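Local coordinates for protein serpin-12 (Manduca sexta, PDB 6CJ7) that is a serine protease inhibitor of the serpin family that controls the prophenoloxidase activation system in larval hemolymph, at residues T18-G21 and V22-K26; A55-T58 and L59-T63; K79-E82 and E83-K86; N139-I142 and A143-N147. All coordinates share one frame; numbering follows the deposited sequence.

All four contacts lie along single helices of the serpin fold. In each, the two segments follow one another directly, so none closes a long loop. They occur in series along the chain and neither nest nor cross. Contact 1 covers the start of helix 19-31, the first helix, packed against helix 40-51 and strand 370-377. Contact 2 follows on helix 56-66, its centre about 18 Å from that of contact 1, and meets the loop residues S294, I295 and E301. Contact 3 lies near the end of helix 70-85, beside F41. Contact 4 ends helix 131-145 beside strand 92-102. The nearest atoms of contacts 3 and 4 are about 7 Å apart.

Contact 1: residues T18-G21 and V22-K26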
loop_
_atom_site.group_PDB
_atom_site.type_symbol
_atom_site.label_atom_id
_atom_site.label_comp_id
_atom_site.label_asym_id
_atom_site.label_seq_id
_atom_site.Cartn_x
_atom_site.Cartn_y
_atom_site.Cartn_z
ATOM N N THR A 18 10.248 1.575 -4.285
ATOM C CA THR A 18 8.953 2.135 -3.919
ATOM C C THR A 18 9.074 3.471 -3.190
ATOM O O THR A 18 8.117 3.898 -2.528
ATOM C CB THR A 18 8.148 1.138 -3.075
ATOM O OG1 THR A 18 8.896 0.749 -1.918
ATOM C CG2 THR A 18 7.797 -0.105 -3.892
ATOM N N SER A 19 10.209 4.163 -3.344
ATOM C CA SER A 19 10.402 5.433 -2.647
ATOM C C SER A 19 9.304 6.445 -2.975
ATOM O O SER A 19 8.863 7.187 -2.089
ATOM C CB SER A 19 11.772 6.015 -2.977
ATOM O OG SER A 19 11.895 6.213 -4.376
ATOM N N PHE A 20 8.850 6.508 -4.235
ATOM C CA PHE A 20 7.774 7.446 -4.564
ATOM C C PHE A 20 6.539 7.178 -3.706
ATOM O O PHE A 20 5.957 8.105 -3.119
ATOM C CB PHE A 20 7.409 7.363 -6.046
ATOM C CG PHE A 20 6.245 8.239 -6.412
ATOM C CD1 PHE A 20 6.404 9.602 -6.469
ATOM C CD2 PHE A 20 5.000 7.695 -6.669
ATOM C CE1 PHE A 20 5.335 10.429 -6.783
ATOM C CE2 PHE A 20 3.921 8.516 -6.983
ATOM C CZ PHE A 20 4.102 9.881 -7.045
ATOM N N GLY A 21 6.118 5.911 -3.639
ATOM C CA GLY A 21 4.940 5.560 -2.859
ATOM C C GLY A 21 5.099 5.847 -1.376
ATOM O O GLY A 21 4.144 6.253 -0.713
ATOM N N VAL A 22 6.301 5.622 -0.826
ATOM C CA VAL A 22 6.532 5.984 0.577
ATOM C C VAL A 22 6.413 7.494 0.770
ATOM O O VAL A 22 5.823 7.959 1.757
ATOM C CB VAL A 22 7.896 5.458 1.057
ATOM C CG1 VAL A 22 8.170 5.898 2.492
ATOM C CG2 VAL A 22 7.921 3.953 0.989
ATOM N N ASN A 23 6.983 8.279 -0.157
ATOM C CA ASN A 23 6.870 9.737 -0.094
ATOM C C ASN A 23 5.410 10.180 -0.144
ATOM O O ASN A 23 5.006 11.102 0.579
ATOM C CB ASN A 23 7.653 10.380 -1.243
ATOM C CG ASN A 23 9.147 10.091 -1.191
ATOM O OD1 ASN A 23 9.713 9.853 -0.133
ATOM N ND2 ASN A 23 9.796 10.147 -2.356
ATOM N N VAL A 24 4.605 9.538 -0.997
ATOM C CA VAL A 24 3.180 9.857 -1.064
ATOM C C VAL A 24 2.511 9.582 0.276
ATOM O O VAL A 24 1.755 10.413 0.798
ATOM C CB VAL A 24 2.500 9.077 -2.200
ATOM C CG1 VAL A 24 0.968 9.202 -2.098
ATOM C CG2 VAL A 24 2.992 9.606 -3.574
ATOM N N PHE A 25 2.782 8.414 0.857
ATOM C CA PHE A 25 2.180 8.080 2.147
ATOM C C PHE A 25 2.561 9.100 3.208
ATOM O O PHE A 25 1.712 9.557 3.979
ATOM C CB PHE A 25 2.609 6.676 2.578
ATOM C CG PHE A 25 2.076 6.270 3.937
ATOM C CD1 PHE A 25 0.789 5.758 4.072
ATOM C CD2 PHE A 25 2.860 6.412 5.070
ATOM C CE1 PHE A 25 0.294 5.389 5.334
ATOM C CE2 PHE A 25 2.366 6.056 6.342
ATOM C CZ PHE A 25 1.089 5.538 6.463
ATOM N N LYS A 26 3.843 9.475 3.262
ATOM C CA LYS A 26 4.277 10.438 4.268
ATOM C C LYS A 26 3.637 11.797 4.041
ATOM O O LYS A 26 3.277 12.484 5.006
ATOM C CB LYS A 26 5.802 10.550 4.272
ATOM C CG LYS A 26 6.498 9.300 4.831
ATOM C CD LYS A 26 7.959 9.574 5.124
ATOM C CE LYS A 26 8.645 8.346 5.715
ATOM N NZ LYS A 26 9.989 8.725 6.247
#
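V22 closes the first turn of helix 19-31, the first alpha-helix of the serpin fold, by bonding back to T18. V22 N donates to T18 O at 3.0 Å, and V22 CG2 lies against the same carbonyl oxygen. T18 and V22 both touch P371 of strand 370-377. N23 comes next. Its N donates to S19 O at 2.9 Å, while its amide carbon, N23 CG, packs against S19 O at 3.1 Å, without a side-chain hydrogen bond there. The S19 hydroxyl is held elsewhere, by A16 O.

V24 carries the main side-chain contact. Its N donates to F20 O, and its methyl CG2 sits over one face of the F20 ring, offset toward the rim. CG2 lies 3.9 Å from the centroid of the F20 ring, 21° off the ring normal, a CH-pi contact. The F20 ring reaches this methyl because CG stands opposite the backbone N (chi1 176°). I43, L47, L287 and M290 also touch the ring, so it joins this helix to helix 40-51, helix 284-289 and the loop at M290. An alanine here is likely to leave V24 CG2 without its aromatic face and to open a gap toward I43 and L47. F25 adds one more backbone bond and directs its ring to M374. F25 N donates to G21 O at 3.0 Å.

Contact 2: residues A55-T58 and L59-T63; sequences AGNT and LDEIT
The side-chain amide of N57, in the first turn of alpha-helix 56-66, lies near two carboxylates, D60 and E61, without stacking on or hydrogen-bonding to either. N57 ND2 is 4.1 Å from D60 OD2. N57 OD1 is 3.8 Å from E61 OE2, and both of these oxygens are acceptors. The amide plane is 34° from the D60 carboxylate and 68° from that of E61. The acids' bonds go elsewhere: D60 OD1 forms a salt bridge with R64, and E61 OE1 is bonded to S294 OG.

The backbone winds the turn. L59 N bonds to A55 O from above the carbonyl plane. D60 N, E61 N and I62 N donate to G56 O, N57 O and T58 O.

T58 and I62 run side by side and point the same way. With T58 OG1 beside the backbone N (chi1 -56°), T58 CG2 stands opposite that N and lies 4.0 Å from I62 CD1. Both side chains also touch I295, and T58 OG1 accepts from E301 N, tying this helix to that loop. L59 O is gripped twice by T63, one turn on, from opposite faces of its plane: by T63 N, and by T63 OG1 at 2.9 Å.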
loop_
_atom_site.group_PDB
_atom_site.type_symbol
_atom_site.label_atom_id
_atom_site.label_comp_id
_atom_site.label_asym_id
_atom_site.label_seq_id
_atom_site.Cartn_x
_atom_site.Cartn_y
_atom_site.Cartn_z
ATOM N N ALA A 55 5.773 10.443 -22.642
ATOM C CA ALA A 55 6.765 11.138 -23.445
ATOM C C ALA A 55 6.978 12.548 -22.913
ATOM O O ALA A 55 6.213 13.055 -22.083
ATOM C CB ALA A 55 6.348 11.195 -24.921
ATOM N N GLY A 56 8.027 13.192 -23.429
ATOM C CA GLY A 56 8.200 14.619 -23.217
ATOM C C GLY A 56 8.200 15.004 -21.756
ATOM O O GLY A 56 8.809 14.336 -20.913
ATOM N N ASN A 57 7.497 16.097 -21.442
ATOM C CA ASN A 57 7.503 16.604 -20.072
ATOM C C ASN A 57 6.836 15.638 -19.097
ATOM O O ASN A 57 7.228 15.577 -17.926
ATOM C CB ASN A 57 6.819 17.970 -20.002
ATOM C CG ASN A 57 6.771 18.521 -18.586
ATOM O OD1 ASN A 57 5.693 18.765 -18.035
ATOM N ND2 ASN A 57 7.941 18.701 -17.978
ATOM N N THR A 58 5.832 14.877 -19.546
ATOM C CA THR A 58 5.194 13.904 -18.661
ATOM C C THR A 58 6.161 12.793 -18.277
ATOM O O THR A 58 6.216 12.377 -17.111
ATOM C CB THR A 58 3.949 13.326 -19.337
ATOM O OG1 THR A 58 3.081 14.414 -19.706
ATOM C CG2 THR A 58 3.192 12.369 -18.409
ATOM N N LEU A 59 6.906 12.281 -19.251
ATOM C CA LEU A 59 7.915 11.270 -18.961
ATOM C C LEU A 59 8.972 11.811 -18.010
ATOM O O LEU A 59 9.410 11.108 -17.090
ATOM C CB LEU A 59 8.548 10.800 -20.272
ATOM C CG LEU A 59 9.713 9.799 -20.224
ATOM C CD1 LEU A 59 9.273 8.465 -19.577
ATOM C CD2 LEU A 59 10.249 9.581 -21.624
ATOM N N ASP A 60 9.387 13.064 -18.214
ATOM C CA ASP A 60 10.396 13.686 -17.362
ATOM C C ASP A 60 9.913 13.766 -15.915
ATOM O O ASP A 60 10.636 13.385 -14.986
ATOM C CB ASP A 60 10.740 15.081 -17.905
ATOM C CG ASP A 60 11.672 15.859 -16.983
ATOM O OD1 ASP A 60 12.857 15.485 -16.866
ATOM O OD2 ASP A 60 11.222 16.860 -16.381
ATOM N N GLU A 61 8.673 14.237 -15.714
ATOM C CA GLU A 61 8.101 14.323 -14.371
ATOM C C GLU A 61 8.056 12.962 -13.698
ATOM O O GLU A 61 8.405 12.831 -12.519
ATOM C CB GLU A 61 6.688 14.921 -14.427
ATOM C CG GLU A 61 6.660 16.436 -14.592
ATOM C CD GLU A 61 5.278 17.062 -14.367
ATOM O OE1 GLU A 61 4.275 16.327 -14.238
ATOM O OE2 GLU A 61 5.199 18.310 -14.323
ATOM N N ILE A 62 7.582 11.944 -14.419
ATOM C CA ILE A 62 7.440 10.625 -13.801
ATOM C C ILE A 62 8.805 10.031 -13.488
ATOM O O ILE A 62 9.013 9.442 -12.418
ATOM C CB ILE A 62 6.621 9.699 -14.709
ATOM C CG1 ILE A 62 5.192 10.217 -14.830
ATOM C CG2 ILE A 62 6.626 8.262 -14.166
ATOM C CD1 ILE A 62 4.389 9.487 -15.906
ATOM N N THR A 63 9.756 10.166 -14.415
ATOM C CA THR A 63 11.090 9.617 -14.187
ATOM C C THR A 63 11.754 10.261 -12.975
ATOM O O THR A 63 12.363 9.568 -12.143
ATOM C CB THR A 63 11.924 9.801 -15.454
ATOM O OG1 THR A 63 11.309 9.051 -16.506
ATOM C CG2 THR A 63 13.335 9.303 -15.230
#

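Contact 3: residues K79-E82 and E83-K86; sequences KVNE and EIQK
E83 OE1 is held by K79 and, more weakly, by K86 near the end of alpha-helix 70-85, in a salt-bridge network of the three residues. K79 NZ donates to E83 OE1 at 2.9 Å, on the anti side and 32° out of the carboxylate plane. The K79 and E83 chains lie side by side and point the same way. A bend at the last K79 torsion (chi4 -50°) brings its ammonium to the acid. K86 NZ meets E83 OE2 at 3.1 Å on the syn side, and its bond to OE1 is weak. The carboxylate thus probably screens the two positive charges from each other, with K79 NZ 6.0 Å from K86 NZ. R367 adds a long, weak ion pair at OE2.

The helix turn beneath is regular at first: E83 N, I84 N and Q85 N donate to K79 O, V80 O and N81 O. The next bond, from K86 N to E82 O, is weak. V80 CG1 and I84 CD1 are 4.2 Å apart in an apolar contact, and V80 also touches F41 of helix 40-51. N81 ND2 is bonded to N118 O. A water bridges one turn, 3.0 Å from N81 OD1 and 3.1 Å from Q85 OE1.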
loop_
_atom_site.group_PDB
_atom_site.type_symbol
_atom_site.label_atom_id
_atom_site.label_comp_id
_atom_site.label_asym_id
_atom_site.label_seq_id
_atom_site.Cartn_x
_atom_site.Cartn_y
_atom_site.Cartn_z
ATOM N N LYS A 79 9.959 -8.610 -11.678
ATOM C CA LYS A 79 10.511 -9.572 -10.728
ATOM C C LYS A 79 9.743 -9.552 -9.415
ATOM O O LYS A 79 9.511 -10.608 -8.819
ATOM C CB LYS A 79 11.988 -9.306 -10.478
ATOM C CG LYS A 79 12.667 -10.502 -9.839
ATOM C CD LYS A 79 14.109 -10.238 -9.458
ATOM C CE LYS A 79 14.613 -11.380 -8.603
ATOM N NZ LYS A 79 13.641 -11.636 -7.498
ATOM N N VAL A 80 9.340 -8.363 -8.942
ATOM C CA VAL A 80 8.548 -8.301 -7.711
ATOM C C VAL A 80 7.266 -9.098 -7.873
ATOM O O VAL A 80 6.861 -9.867 -6.981
ATOM C CB VAL A 80 8.258 -6.834 -7.339
ATOM C CG1 VAL A 80 7.233 -6.767 -6.190
ATOM C CG2 VAL A 80 9.550 -6.116 -6.974
ATOM N N ASN A 81 6.609 -8.937 -9.016
ATOM C CA ASN A 81 5.380 -9.675 -9.261
ATOM C C ASN A 81 5.645 -11.170 -9.410
ATOM O O ASN A 81 4.843 -11.986 -8.950
ATOM C CB ASN A 81 4.677 -9.108 -10.488
ATOM C CG ASN A 81 3.879 -7.862 -10.156
ATOM O OD1 ASN A 81 3.176 -7.831 -9.145
ATOM N ND2 ASN A 81 3.991 -6.824 -10.991
ATOM N N GLU A 82 6.756 -11.546 -10.051
ATOM C CA GLU A 82 7.116 -12.955 -10.140
ATOM C C GLU A 82 7.318 -13.566 -8.762
ATOM O O GLU A 82 6.884 -14.698 -8.507
ATOM C CB GLU A 82 8.377 -13.121 -10.983
ATOM C CG GLU A 82 8.098 -13.141 -12.472
ATOM C CD GLU A 82 9.353 -12.973 -13.307
ATOM O OE1 GLU A 82 10.451 -12.847 -12.722
ATOM O OE2 GLU A 82 9.239 -12.978 -14.553
ATOM N N GLU A 83 7.979 -12.842 -7.860
ATOM C CA GLU A 83 8.200 -13.413 -6.537
ATOM C C GLU A 83 6.892 -13.558 -5.771
ATOM O O GLU A 83 6.734 -14.518 -5.003
ATOM C CB GLU A 83 9.188 -12.572 -5.724
ATOM C CG GLU A 83 10.628 -12.581 -6.226
ATOM C CD GLU A 83 11.202 -13.980 -6.450
ATOM O OE1 GLU A 83 12.047 -14.104 -7.358
ATOM O OE2 GLU A 83 10.839 -14.941 -5.748
ATOM N N ILE A 84 5.953 -12.629 -5.961
ATOM C CA ILE A 84 4.639 -12.775 -5.337
ATOM C C ILE A 84 3.919 -14.004 -5.883
ATOM O O ILE A 84 3.398 -14.832 -5.125
ATOM C CB ILE A 84 3.804 -11.499 -5.550
ATOM C CG1 ILE A 84 4.348 -10.360 -4.694
ATOM C CG2 ILE A 84 2.351 -11.771 -5.243
ATOM C CD1 ILE A 84 3.836 -8.979 -5.121
ATOM N N GLN A 85 3.891 -14.154 -7.209
ATOM C CA GLN A 85 3.101 -15.224 -7.802
ATOM C C GLN A 85 3.723 -16.597 -7.594
ATOM O O GLN A 85 3.033 -17.604 -7.776
ATOM C CB GLN A 85 2.882 -14.932 -9.285
ATOM C CG GLN A 85 1.959 -13.739 -9.457
ATOM C CD GLN A 85 1.945 -13.202 -10.860
ATOM O OE1 GLN A 85 1.640 -12.030 -11.084
ATOM N NE2 GLN A 85 2.272 -14.057 -11.822
ATOM N N LYS A 86 4.995 -16.666 -7.196
ATOM C CA LYS A 86 5.583 -17.964 -6.882
ATOM C C LYS A 86 5.064 -18.529 -5.568
ATOM O O LYS A 86 5.244 -19.724 -5.313
ATOM C CB LYS A 86 7.106 -17.874 -6.796
ATOM C CG LYS A 86 7.825 -17.851 -8.117
ATOM C CD LYS A 86 9.285 -18.217 -7.916
ATOM C CE LYS A 86 10.199 -17.033 -8.161
ATOM N NZ LYS A 86 11.559 -17.276 -7.595
HETATM O O HOH W 1 1.491 -10.209 -8.626
#

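Contact 4: residues N139-I142 and A143-N147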
loop_
_atom_site.group_PDB
_atom_site.type_symbol
_atom_site.label_atom_id
_atom_site.label_comp_id
_atom_site.label_asym_id
_atom_site.label_seq_id
_atom_site.Cartn_x
_atom_site.Cartn_y
_atom_site.Cartn_z
ATOM N N ASN A 139 -15.990 -1.862 -10.378
ATOM C CA ASN A 139 -16.002 -2.313 -8.988
ATOM C C ASN A 139 -16.158 -3.824 -8.897
ATOM O O ASN A 139 -15.541 -4.463 -8.038
ATOM C CB ASN A 139 -17.122 -1.619 -8.209
ATOM C CG ASN A 139 -16.801 -0.170 -7.876
ATOM O OD1 ASN A 139 -15.642 0.201 -7.722
ATOM N ND2 ASN A 139 -17.837 0.649 -7.747
ATOM N N SER A 140 -17.000 -4.413 -9.753
ATOM C CA SER A 140 -17.167 -5.865 -9.736
ATOM C C SER A 140 -15.869 -6.573 -10.102
ATOM O O SER A 140 -15.530 -7.606 -9.511
ATOM C CB SER A 140 -18.287 -6.285 -10.687
ATOM O OG SER A 140 -19.557 -6.023 -10.123
ATOM N N TRP A 141 -15.132 -6.035 -11.076
ATOM C CA TRP A 141 -13.843 -6.620 -11.423
ATOM C C TRP A 141 -12.868 -6.527 -10.255
ATOM O O TRP A 141 -12.181 -7.504 -9.928
ATOM C CB TRP A 141 -13.257 -5.947 -12.665
ATOM C CG TRP A 141 -11.905 -6.489 -12.996
ATOM C CD1 TRP A 141 -11.627 -7.633 -13.690
ATOM C CD2 TRP A 141 -10.644 -5.938 -12.607
ATOM N NE1 TRP A 141 -10.268 -7.819 -13.769
ATOM C CE2 TRP A 141 -9.641 -6.795 -13.112
ATOM C CE3 TRP A 141 -10.263 -4.801 -11.886
ATOM C CZ2 TRP A 141 -8.284 -6.557 -12.908
ATOM C CZ3 TRP A 141 -8.909 -4.561 -11.694
ATOM C CH2 TRP A 141 -7.938 -5.437 -12.200
ATOM N N ILE A 142 -12.795 -5.357 -9.609
ATOM C CA ILE A 142 -11.919 -5.215 -8.442
ATOM C C ILE A 142 -12.310 -6.214 -7.363
ATOM O O ILE A 142 -11.454 -6.898 -6.790
ATOM C CB ILE A 142 -11.955 -3.779 -7.890
ATOM C CG1 ILE A 142 -11.414 -2.777 -8.908
ATOM C CG2 ILE A 142 -11.171 -3.692 -6.570
ATOM C CD1 ILE A 142 -11.634 -1.349 -8.479
ATOM N N ALA A 143 -13.611 -6.304 -7.060
ATOM C CA ALA A 143 -14.058 -7.244 -6.038
ATOM C C ALA A 143 -13.686 -8.678 -6.400
ATOM O O ALA A 143 -13.305 -9.467 -5.524
ATOM C CB ALA A 143 -15.564 -7.112 -5.833
ATOM N N SER A 144 -13.774 -9.029 -7.689
ATOM C CA SER A 144 -13.432 -10.381 -8.119
ATOM C C SER A 144 -11.951 -10.692 -7.945
ATOM O O SER A 144 -11.580 -11.867 -7.868
ATOM C CB SER A 144 -13.836 -10.590 -9.583
ATOM O OG SER A 144 -12.977 -9.886 -10.463
ATOM N N LYS A 145 -11.103 -9.669 -7.873
ATOM C CA LYS A 145 -9.664 -9.842 -7.753
ATOM C C LYS A 145 -9.162 -9.732 -6.321
ATOM O O LYS A 145 -7.971 -9.958 -6.091
ATOM C CB LYS A 145 -8.931 -8.797 -8.603
ATOM C CG LYS A 145 -9.108 -8.952 -10.113
ATOM C CD LYS A 145 -8.089 -9.919 -10.681
ATOM C CE LYS A 145 -6.686 -9.353 -10.551
ATOM N NZ LYS A 145 -5.644 -10.372 -10.838
ATOM N N THR A 146 -10.026 -9.365 -5.368
ATOM C CA THR A 146 -9.611 -9.046 -4.005
ATOM C C THR A 146 -10.425 -9.816 -2.970
ATOM O O THR A 146 -10.637 -9.329 -1.853
ATOM C CB THR A 146 -9.723 -7.544 -3.736
ATOM O OG1 THR A 146 -11.086 -7.129 -3.928
ATOM C CG2 THR A 146 -8.789 -6.748 -4.654
ATOM N N ASN A 147 -10.899 -11.011 -3.323
ATOM C CA ASN A 147 -11.705 -11.832 -2.415
ATOM C C ASN A 147 -12.913 -11.053 -1.888
ATOM O O ASN A 147 -13.314 -11.187 -0.730
ATOM C CB ASN A 147 -10.852 -12.368 -1.257
ATOM C CG ASN A 147 -9.955 -13.531 -1.667
ATOM O OD1 ASN A 147 -9.318 -14.167 -0.813
ATOM N ND2 ASN A 147 -9.900 -13.819 -2.964
#
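The last turn of helix 131-145, which matches in position the serpin helix packed across the main beta-sheet, is finished by hydroxyl bonds to its own carbonyls. A143 N to N139 O, at 2.8 Å, and S144 N to S140 O are ordinary helical bonds. After them the pattern changes. S144 OG donates to W141 O at 2.6 Å; its hydroxyl stands between the backbone N and the carbonyl carbon (chi1 73°), which turns it back to W141 O. K145 N gives only a weak bond to W141 O and a better one, at 3.0 Å, to I142 O.

I142 O therefore has two donors, K145 N and T146 OG1, which reach it from opposite faces of its plane. T146 OG1 lies 2.9 Å from I142 O and also accepts from I150 N, so one hydroxyl joins the helix end to the following loop. With a valine in its place, I142 O would probably lose one of its two donors and I150 N would be left without its acceptor.

K145 CG lies over one face of the W141 indole, offset toward the rim. K145 CG is 4.0 Å from the centroid of the W141 six-membered ring, 23° off the normal, in a CH-pi contact. Bends at chi2 and chi3 keep K145 CE near W141 CZ2 as well.

W141 and K145 both rest on A96 of strand 92-102, and W141 also touches N98. I142 faces I150 and L153 of the loop beyond, and N139 ND2 is bonded to V154 O, so this helix end is held between strand 92-102 and that loop.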